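Local coordinates for protein monothiol glutaredoxin-S14, chloroplastic (Arabidopsis thaliana, PDB 3IPZ) that binds a [2Fe-2S] cluster between its subunits as a CGFS-type chloroplast glutaredoxin and may donate Fe-S clusters to other proteins, at residues E18-F23 / P75-G80; F23-R28 / N54-E59. All coordinates share one frame; numbering follows the deposited sequence.

Interaction 1: E18-F23 / P75-G80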
ATOM      1  N   GLU A  18      -1.688  10.565   1.708  1.00 49.71           N
ATOM      2  CA  GLU A  18      -0.503  10.761   0.885  1.00 38.89           C
ATOM      3  C   GLU A  18      -0.814  10.186  -0.494  1.00 46.71           C
ATOM      4  O   GLU A  18      -1.756   9.398  -0.643  1.00 45.70           O
ATOM      5  CB  GLU A  18       0.712  10.047   1.481  1.00 39.55           C
ATOM      6  CG  GLU A  18       1.141  10.532   2.863  1.00 53.43           C
ATOM      7  CD  GLU A  18       1.447  12.023   2.921  1.00 59.94           C
ATOM      8  OE1 GLU A  18       1.871  12.602   1.894  1.00 61.21           O
ATOM      9  OE2 GLU A  18       1.276  12.614   4.009  1.00 67.25           O
ATOM     10  N   LYS A  19      -0.032  10.595  -1.496  1.00 39.10           N
ATOM     11  CA  LYS A  19      -0.215  10.130  -2.867  1.00 34.26           C
ATOM     12  C   LYS A  19       0.014   8.632  -2.954  1.00 34.61           C
ATOM     13  O   LYS A  19      -0.728   7.925  -3.638  1.00 38.45           O
ATOM     14  CB  LYS A  19       0.757  10.837  -3.818  1.00 40.95           C
ATOM     15  CG  LYS A  19       0.578  12.343  -3.923  1.00 46.67           C
ATOM     16  CD  LYS A  19      -0.749  12.703  -4.547  1.00 51.64           C
ATOM     17  CE  LYS A  19      -0.907  14.207  -4.654  1.00 45.56           C
ATOM     18  NZ  LYS A  19      -2.168  14.538  -5.361  1.00 55.90           N
ATOM     19  N   VAL A  20       1.048   8.155  -2.266  1.00 29.09           N
ATOM     20  CA  VAL A  20       1.388   6.738  -2.265  1.00 25.52           C
ATOM     21  C   VAL A  20       1.539   6.229  -0.828  1.00 35.24           C
ATOM     22  O   VAL A  20       2.402   6.693  -0.085  1.00 41.47           O
ATOM     23  CB  VAL A  20       2.705   6.483  -3.033  1.00 33.87           C
ATOM     24  CG1 VAL A  20       3.007   4.977  -3.076  1.00 22.97           C
ATOM     25  CG2 VAL A  20       2.602   7.053  -4.455  1.00 31.64           C
ATOM     26  N   VAL A  21       0.693   5.273  -0.453  1.00 26.38           N
ATOM     27  CA  VAL A  21       0.709   4.686   0.888  1.00 26.87           C
ATOM     28  C   VAL A  21       0.892   3.167   0.800  1.00 30.72           C
ATOM     29  O   VAL A  21       0.119   2.463   0.145  1.00 25.37           O
ATOM     30  CB  VAL A  21      -0.614   4.993   1.640  1.00 29.65           C
ATOM     31  CG1 VAL A  21      -0.643   4.280   2.987  1.00 31.54           C
ATOM     32  CG2 VAL A  21      -0.764   6.494   1.828  1.00 35.12           C
ATOM     33  N   LEU A  22       1.919   2.668   1.475  1.00 31.28           N
ATOM     34  CA  LEU A  22       2.224   1.246   1.471  1.00 31.99           C
ATOM     35  C   LEU A  22       1.960   0.583   2.820  1.00 34.96           C
ATOM     36  O   LEU A  22       2.513   0.986   3.832  1.00 33.00           O
ATOM     37  CB  LEU A  22       3.695   1.058   1.128  1.00 27.76           C
ATOM     38  CG  LEU A  22       4.255  -0.245   0.585  1.00 38.83           C
ATOM     39  CD1 LEU A  22       5.556  -0.506   1.309  1.00 29.85           C
ATOM     40  CD2 LEU A  22       3.286  -1.386   0.745  1.00 32.44           C
ATOM     41  N   PHE A  23       1.115  -0.437   2.839  1.00 40.04           N
ATOM     42  CA  PHE A  23       0.867  -1.162   4.080  1.00 36.65           C
ATOM     43  C   PHE A  23       1.754  -2.394   3.990  1.00 34.09           C
ATOM     44  O   PHE A  23       1.575  -3.221   3.117  1.00 33.25           O
ATOM     45  CB  PHE A  23      -0.611  -1.520   4.198  1.00 32.29           C
ATOM     46  CG  PHE A  23      -1.488  -0.321   4.387  1.00 39.36           C
ATOM     47  CD1 PHE A  23      -2.233   0.193   3.325  1.00 33.89           C
ATOM     48  CD2 PHE A  23      -1.525   0.334   5.617  1.00 31.60           C
ATOM     49  CE1 PHE A  23      -3.000   1.342   3.480  1.00 36.64           C
ATOM     50  CE2 PHE A  23      -2.292   1.490   5.791  1.00 37.37           C
ATOM     51  CZ  PHE A  23      -3.032   1.998   4.718  1.00 44.72           C
ATOM     52  N   PRO A  75       2.471  -7.026   1.344  1.00 40.50           N
ATOM     53  CA  PRO A  75       2.075  -5.644   1.058  1.00 33.10           C
ATOM     54  C   PRO A  75       0.812  -5.343   0.266  1.00 33.12           C
ATOM     55  O   PRO A  75       0.382  -6.093  -0.605  1.00 36.11           O
ATOM     56  CB  PRO A  75       3.305  -5.086   0.356  1.00 30.38           C
ATOM     57  CG  PRO A  75       3.770  -6.272  -0.437  1.00 32.65           C
ATOM     58  CD  PRO A  75       3.694  -7.381   0.599  1.00 34.99           C
ATOM     59  N   GLN A  76       0.242  -4.194   0.592  1.00 29.71           N
ATOM     60  CA  GLN A  76      -0.932  -3.655  -0.060  1.00 32.21           C
ATOM     61  C   GLN A  76      -0.522  -2.225  -0.417  1.00 33.45           C
ATOM     62  O   GLN A  76      -0.171  -1.443   0.459  1.00 31.09           O
ATOM     63  CB  GLN A  76      -2.134  -3.648   0.894  1.00 29.24           C
ATOM     64  CG  GLN A  76      -2.908  -4.952   0.916  1.00 34.99           C
ATOM     65  CD  GLN A  76      -4.129  -4.911   1.818  1.00 35.18           C
ATOM     66  OE1 GLN A  76      -4.735  -3.861   2.023  1.00 43.71           O
ATOM     67  NE2 GLN A  76      -4.506  -6.069   2.345  1.00 32.91           N
ATOM     68  N   LEU A  77      -0.566  -1.896  -1.702  1.00 30.01           N
ATOM     69  CA  LEU A  77      -0.174  -0.573  -2.165  1.00 27.47           C
ATOM     70  C   LEU A  77      -1.345   0.281  -2.598  1.00 30.46           C
ATOM     71  O   LEU A  77      -2.207  -0.158  -3.354  1.00 28.33           O
ATOM     72  CB  LEU A  77       0.809  -0.695  -3.336  1.00 34.00           C
ATOM     73  CG  LEU A  77       1.378   0.585  -3.970  1.00 34.42           C
ATOM     74  CD1 LEU A  77       2.235   1.345  -2.953  1.00 25.41           C
ATOM     75  CD2 LEU A  77       2.222   0.210  -5.189  1.00 24.61           C
ATOM     76  N   TYR A  78      -1.379   1.508  -2.099  1.00 26.37           N
ATOM     77  CA  TYR A  78      -2.420   2.455  -2.467  1.00 29.39           C
ATOM     78  C   TYR A  78      -1.780   3.639  -3.208  1.00 36.44           C
ATOM     79  O   TYR A  78      -0.689   4.106  -2.843  1.00 33.21           O
ATOM     80  CB  TYR A  78      -3.162   2.960  -1.221  1.00 31.81           C
ATOM     81  CG  TYR A  78      -4.276   2.045  -0.756  1.00 28.78           C
ATOM     82  CD1 TYR A  78      -4.005   0.896   0.000  1.00 23.21           C
ATOM     83  CD2 TYR A  78      -5.607   2.324  -1.091  1.00 26.95           C
ATOM     84  CE1 TYR A  78      -5.048   0.042   0.415  1.00 32.04           C
ATOM     85  CE2 TYR A  78      -6.643   1.489  -0.690  1.00 42.26           C
ATOM     86  CZ  TYR A  78      -6.361   0.350   0.061  1.00 36.76           C
ATOM     87  OH  TYR A  78      -7.403  -0.478   0.422  1.00 53.37           O
ATOM     88  N   ILE A  79      -2.456   4.109  -4.252  1.00 30.14           N
ATOM     89  CA  ILE A  79      -1.976   5.238  -5.039  1.00 32.60           C
ATOM     90  C   ILE A  79      -3.177   6.105  -5.358  1.00 38.16           C
ATOM     91  O   ILE A  79      -4.172   5.609  -5.893  1.00 28.40           O
ATOM     92  CB  ILE A  79      -1.329   4.780  -6.366  1.00 36.31           C
ATOM     93  CG1 ILE A  79      -0.150   3.857  -6.086  1.00 32.46           C
ATOM     94  CG2 ILE A  79      -0.843   5.982  -7.151  1.00 32.21           C
ATOM     95  CD1 ILE A  79       0.320   3.028  -7.282  1.00 28.03           C
ATOM     96  N   GLY A  80      -3.081   7.396  -5.027  1.00 36.04           N
ATOM     97  CA  GLY A  80      -4.184   8.306  -5.281  1.00 26.56           C
ATOM     98  C   GLY A  80      -5.409   7.927  -4.467  1.00 34.26           C
ATOM     99  O   GLY A  80      -6.539   8.257  -4.836  1.00 41.80           O
TER
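Phe23 and Tyr78 bury the most surface in this contact, and their rings meet on one face of the sheet, two residues apart in register. CE1 of Phe23 comes to 3.6 Å from CD1 of Tyr78, and that tyrosine carbon lies at the edge of the phenylalanine ring, near its plane. The ring planes stand at 89°, yet the approach is oblique, with centroids 5.8 Å apart. In both residues CG is anti to the carbonyl carbon; the strands being antiparallel, the two CG atoms lean toward each other. Helices 5-15 and 59-69 cover this face, and Ser69 of the latter hydrogen-bonds to both Tyr78 OH and Gln76 OE1.

The axes of strands 20-23 and 76-79 run antiparallel, their directions 168° apart, as central strands of the thioredoxin-fold sheet of this glutaredoxin domain. Phe23 with Gln76 and Val21 with Tyr78 are hydrogen-bonded pairs; Phe23 N donates to Gln76 O at 2.9 Å, the N-H...O angle being 173°. Beyond the strand end, Gly80 N donates to Lys19 O.

On the other face, Val20 CG1 touches Leu77 CD1 at 3.7 Å. Leu22 CD2 lies alongside Pro75 CB, also at 3.7 Å; this proline follows a cis peptide bond and packs against Phe35, Ser36 and Val39 of helix 34-45.

Interaction 2: F23-R28 / N54-E59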
ATOM      1  N   PHE A  23       1.115  -0.437   2.839  1.00 40.04           N
ATOM      2  CA  PHE A  23       0.867  -1.162   4.080  1.00 36.65           C
ATOM      3  C   PHE A  23       1.754  -2.394   3.990  1.00 34.09           C
ATOM      4  O   PHE A  23       1.575  -3.221   3.117  1.00 33.25           O
ATOM      5  CB  PHE A  23      -0.611  -1.520   4.198  1.00 32.29           C
ATOM      6  CG  PHE A  23      -1.488  -0.321   4.387  1.00 39.36           C
ATOM      7  CD1 PHE A  23      -2.233   0.193   3.325  1.00 33.89           C
ATOM      8  CD2 PHE A  23      -1.525   0.334   5.617  1.00 31.60           C
ATOM      9  CE1 PHE A  23      -3.000   1.342   3.480  1.00 36.64           C
ATOM     10  CE2 PHE A  23      -2.292   1.490   5.791  1.00 37.37           C
ATOM     11  CZ  PHE A  23      -3.032   1.998   4.718  1.00 44.72           C
ATOM     12  N   MET A  24       2.723  -2.494   4.894  1.00 34.86           N
ATOM     13  CA  MET A  24       3.684  -3.589   4.864  1.00 37.36           C
ATOM     14  C   MET A  24       3.943  -4.280   6.194  1.00 39.50           C
ATOM     15  O   MET A  24       3.398  -3.912   7.237  1.00 44.85           O
ATOM     16  CB  MET A  24       5.022  -3.055   4.351  1.00 34.93           C
ATOM     17  CG  MET A  24       5.619  -1.998   5.262  1.00 33.62           C
ATOM     18  SD  MET A  24       7.123  -1.204   4.627  1.00 36.26           S
ATOM     19  CE  MET A  24       8.255  -2.623   4.590  1.00 25.40           C
ATOM     20  N   LYS A  25       4.785  -5.306   6.130  1.00 38.28           N
ATOM     21  CA  LYS A  25       5.191  -6.048   7.309  1.00 37.05           C
ATOM     22  C   LYS A  25       6.552  -5.453   7.632  1.00 40.11           C
ATOM     23  O   LYS A  25       7.538  -5.690   6.924  1.00 37.64           O
ATOM     24  CB  LYS A  25       5.297  -7.539   6.987  1.00 34.82           C
ATOM     25  CG  LYS A  25       3.940  -8.162   6.703  1.00 35.32           C
ATOM     26  CD  LYS A  25       4.021  -9.650   6.513  1.00 39.50           C
ATOM     27  CE  LYS A  25       2.632 -10.232   6.355  1.00 33.84           C
ATOM     28  NZ  LYS A  25       2.680 -11.703   6.085  1.00 36.82           N
ATOM     29  N   GLY A  26       6.591  -4.637   8.679  1.00 37.57           N
ATOM     30  CA  GLY A  26       7.836  -4.003   9.045  1.00 30.16           C
ATOM     31  C   GLY A  26       7.852  -2.548   8.634  1.00 32.07           C
ATOM     32  O   GLY A  26       6.804  -1.917   8.486  1.00 30.88           O
ATOM     33  N   THR A  27       9.055  -2.027   8.423  1.00 33.09           N
ATOM     34  CA  THR A  27       9.254  -0.636   8.058  1.00 36.68           C
ATOM     35  C   THR A  27      10.119  -0.593   6.806  1.00 38.95           C
ATOM     36  O   THR A  27      10.760  -1.586   6.458  1.00 38.07           O
ATOM     37  CB  THR A  27       9.963   0.115   9.217  1.00 37.38           C
ATOM     38  OG1 THR A  27       9.879   1.526   9.001  1.00 72.64           O
ATOM     39  CG2 THR A  27      11.428  -0.276   9.278  1.00 36.78           C
ATOM     40  N   ARG A  28      10.160   0.553   6.135  1.00 42.49           N
ATOM     41  CA  ARG A  28      10.941   0.659   4.908  1.00 44.35           C
ATOM     42  C   ARG A  28      12.412   0.349   5.095  1.00 42.28           C
ATOM     43  O   ARG A  28      13.055  -0.191   4.200  1.00 48.50           O
ATOM     44  CB  ARG A  28      10.789   2.045   4.276  1.00 46.56           C
ATOM     45  CG  ARG A  28      11.933   3.005   4.551  1.00 57.80           C
ATOM     46  CD  ARG A  28      11.717   4.287   3.780  1.00 54.14           C
ATOM     47  NE  ARG A  28      10.374   4.803   4.019  1.00 57.79           N
ATOM     48  CZ  ARG A  28       9.752   5.659   3.216  1.00 67.15           C
ATOM     49  NH1 ARG A  28      10.354   6.101   2.113  1.00 62.29           N
ATOM     50  NH2 ARG A  28       8.519   6.062   3.508  1.00 48.16           N
ATOM     51  N   ASN A  54       3.426   0.065   9.106  1.00 41.34           N
ATOM     52  CA  ASN A  54       3.650  -1.288   9.594  1.00 42.90           C
ATOM     53  C   ASN A  54       2.349  -1.895  10.164  1.00 43.61           C
ATOM     54  O   ASN A  54       1.842  -1.436  11.186  1.00 49.30           O
ATOM     55  CB  ASN A  54       4.726  -1.251  10.679  1.00 43.32           C
ATOM     56  CG  ASN A  54       5.244  -2.630  11.045  1.00 49.56           C
ATOM     57  OD1 ASN A  54       4.576  -3.645  10.823  1.00 46.44           O
ATOM     58  ND2 ASN A  54       6.440  -2.670  11.632  1.00 42.67           N
ATOM     59  N   ILE A  55       1.804  -2.918   9.508  1.00 40.34           N
ATOM     60  CA  ILE A  55       0.585  -3.553  10.011  1.00 39.06           C
ATOM     61  C   ILE A  55       0.877  -4.727  10.962  1.00 40.77           C
ATOM     62  O   ILE A  55      -0.037  -5.429  11.390  1.00 40.52           O
ATOM     63  CB  ILE A  55      -0.346  -4.032   8.852  1.00 40.30           C
ATOM     64  CG1 ILE A  55       0.463  -4.689   7.721  1.00 36.27           C
ATOM     65  CG2 ILE A  55      -1.144  -2.859   8.327  1.00 35.80           C
ATOM     66  CD1 ILE A  55       1.039  -6.058   8.061  1.00 26.19           C
ATOM     67  N   LEU A  56       2.150  -4.928  11.302  1.00 51.95           N
ATOM     68  CA  LEU A  56       2.537  -6.009  12.218  1.00 60.51           C
ATOM     69  C   LEU A  56       2.317  -5.623  13.680  1.00 68.97           C
ATOM     70  O   LEU A  56       2.473  -6.448  14.583  1.00 69.11           O
ATOM     71  CB  LEU A  56       4.010  -6.384  12.025  1.00 45.93           C
ATOM     72  CG  LEU A  56       4.314  -7.196  10.770  1.00 51.56           C
ATOM     73  CD1 LEU A  56       5.776  -7.560  10.760  1.00 46.04           C
ATOM     74  CD2 LEU A  56       3.455  -8.452  10.740  1.00 34.54           C
ATOM     75  N   GLU A  57       1.969  -4.361  13.908  1.00 78.68           N
ATOM     76  CA  GLU A  57       1.728  -3.870  15.257  1.00 77.77           C
ATOM     77  C   GLU A  57       0.416  -3.102  15.354  1.00 77.71           C
ATOM     78  O   GLU A  57       0.400  -1.919  15.693  1.00 81.97           O
ATOM     79  CB  GLU A  57       2.906  -2.999  15.724  1.00 73.88           C
ATOM     80  CG  GLU A  57       3.519  -2.105  14.655  1.00 66.60           C
ATOM     81  CD  GLU A  57       4.916  -1.615  15.036  1.00 77.16           C
ATOM     82  OE1 GLU A  57       5.664  -2.398  15.661  1.00 83.16           O
ATOM     83  OE2 GLU A  57       5.277  -0.465  14.696  1.00 61.38           O
ATOM     84  N   ASN A  58      -0.676  -3.800  15.044  1.00 73.50           N
ATOM     85  CA  ASN A  58      -2.037  -3.255  15.088  1.00 66.29           C
ATOM     86  C   ASN A  58      -2.954  -4.203  14.332  1.00 56.61           C
ATOM     87  O   ASN A  58      -3.145  -4.058  13.122  1.00 53.11           O
ATOM     88  CB  ASN A  58      -2.122  -1.876  14.429  1.00 61.60           C
ATOM     89  CG  ASN A  58      -3.470  -1.205  14.667  1.00 66.23           C
ATOM     90  OD1 ASN A  58      -4.516  -1.866  14.658  1.00 50.07           O
ATOM     91  ND2 ASN A  58      -3.453   0.114  14.871  1.00 59.86           N
ATOM     92  N   GLU A  59      -3.531  -5.164  15.045  1.00 48.42           N
ATOM     93  CA  GLU A  59      -4.404  -6.141  14.415  1.00 46.60           C
ATOM     94  C   GLU A  59      -5.702  -5.621  13.835  1.00 42.97           C
ATOM     95  O   GLU A  59      -6.127  -6.073  12.774  1.00 54.46           O
ATOM     96  CB  GLU A  59      -4.704  -7.293  15.381  1.00 57.39           C
ATOM     97  CG  GLU A  59      -3.677  -8.415  15.309  1.00 72.75           C
ATOM     98  CD  GLU A  59      -3.578  -9.024  13.915  1.00 76.45           C
ATOM     99  OE1 GLU A  59      -4.534  -9.717  13.495  1.00 51.48           O
ATOM    100  OE2 GLU A  59      -2.547  -8.797  13.236  1.00 77.08           O
TER
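Met24 and Asn54 form a parallel bridge with CA atoms 5.3 Å apart, and Ile55 N donates to Met24 O at 2.9 Å. The side chain of Asn54 then carries the pairing past the end of the strands. Its CG is anti to the backbone N (chi1 -168°), and OD1 takes two backbone N-H groups from opposite faces of the amide plane. Leu56 N, two residues on, donates to Asn54 OD1 at 2.8 Å, tilted 29° from that plane; this bond closes an Asx turn. Gly26 N lies 3.1 Å from Asn54 OD1 as well, but well above the plane. One carboxamide oxygen thus bridges the turn after strand 51-54 and the loop after strand 20-24.

In the thioredoxin fold these are the adjacent parallel strands joined by a beta-alpha-beta crossover through helix 34-45. The contact lies at the end of the sheet where the loop carrying Cys33, a probable cluster ligand, leaves strand 20-24. An alanine in place of Asn54 would probably leave Gly26 N and Leu56 N without their shared acceptor and let the two loops shift against each other.

Ile55 CG1 sits between backbone N and carbonyl carbon (chi1 42°), which puts CG1 against Met24 O at 3.1 Å; Ile55 CD1 beyond it meets Lys25 CG at 3.8 Å. Leu56 crosses Lys25 at about a right angle, Leu56 CD1 being 3.8 Å from Lys25 CB. The lysine chain runs extended beyond CG and touches Cys33; Lys25 probably helps bind glutathione, as in related glutaredoxins. Toward helix 59-69, Ile55 CG2 approaches Phe23 CD2 obliquely at 4.2 Å, and Leu65 of that helix packs on both residues.

From the N terminus, the chain passes helix 5-15 and enters strand 20-24, which serves both contacts. Its exit loop meets the turn after strand 51-54 in interaction 2, closing a loop whose 25 intervening residues include helix 34-45. The chain continues through helix 59-69 and returns as strand 76-79, where interaction 1 closes a wider loop of 51 intervening residues; interaction 2 is nested inside it. Phe23 belongs to both contacts, whose centres are 13 Å apart. The centre of interaction 1, which joins antiparallel strands, is about 3 Å from the centre of the chain; that of interaction 2, which ties the parallel neighbours where they give way to loops, about 11 Å.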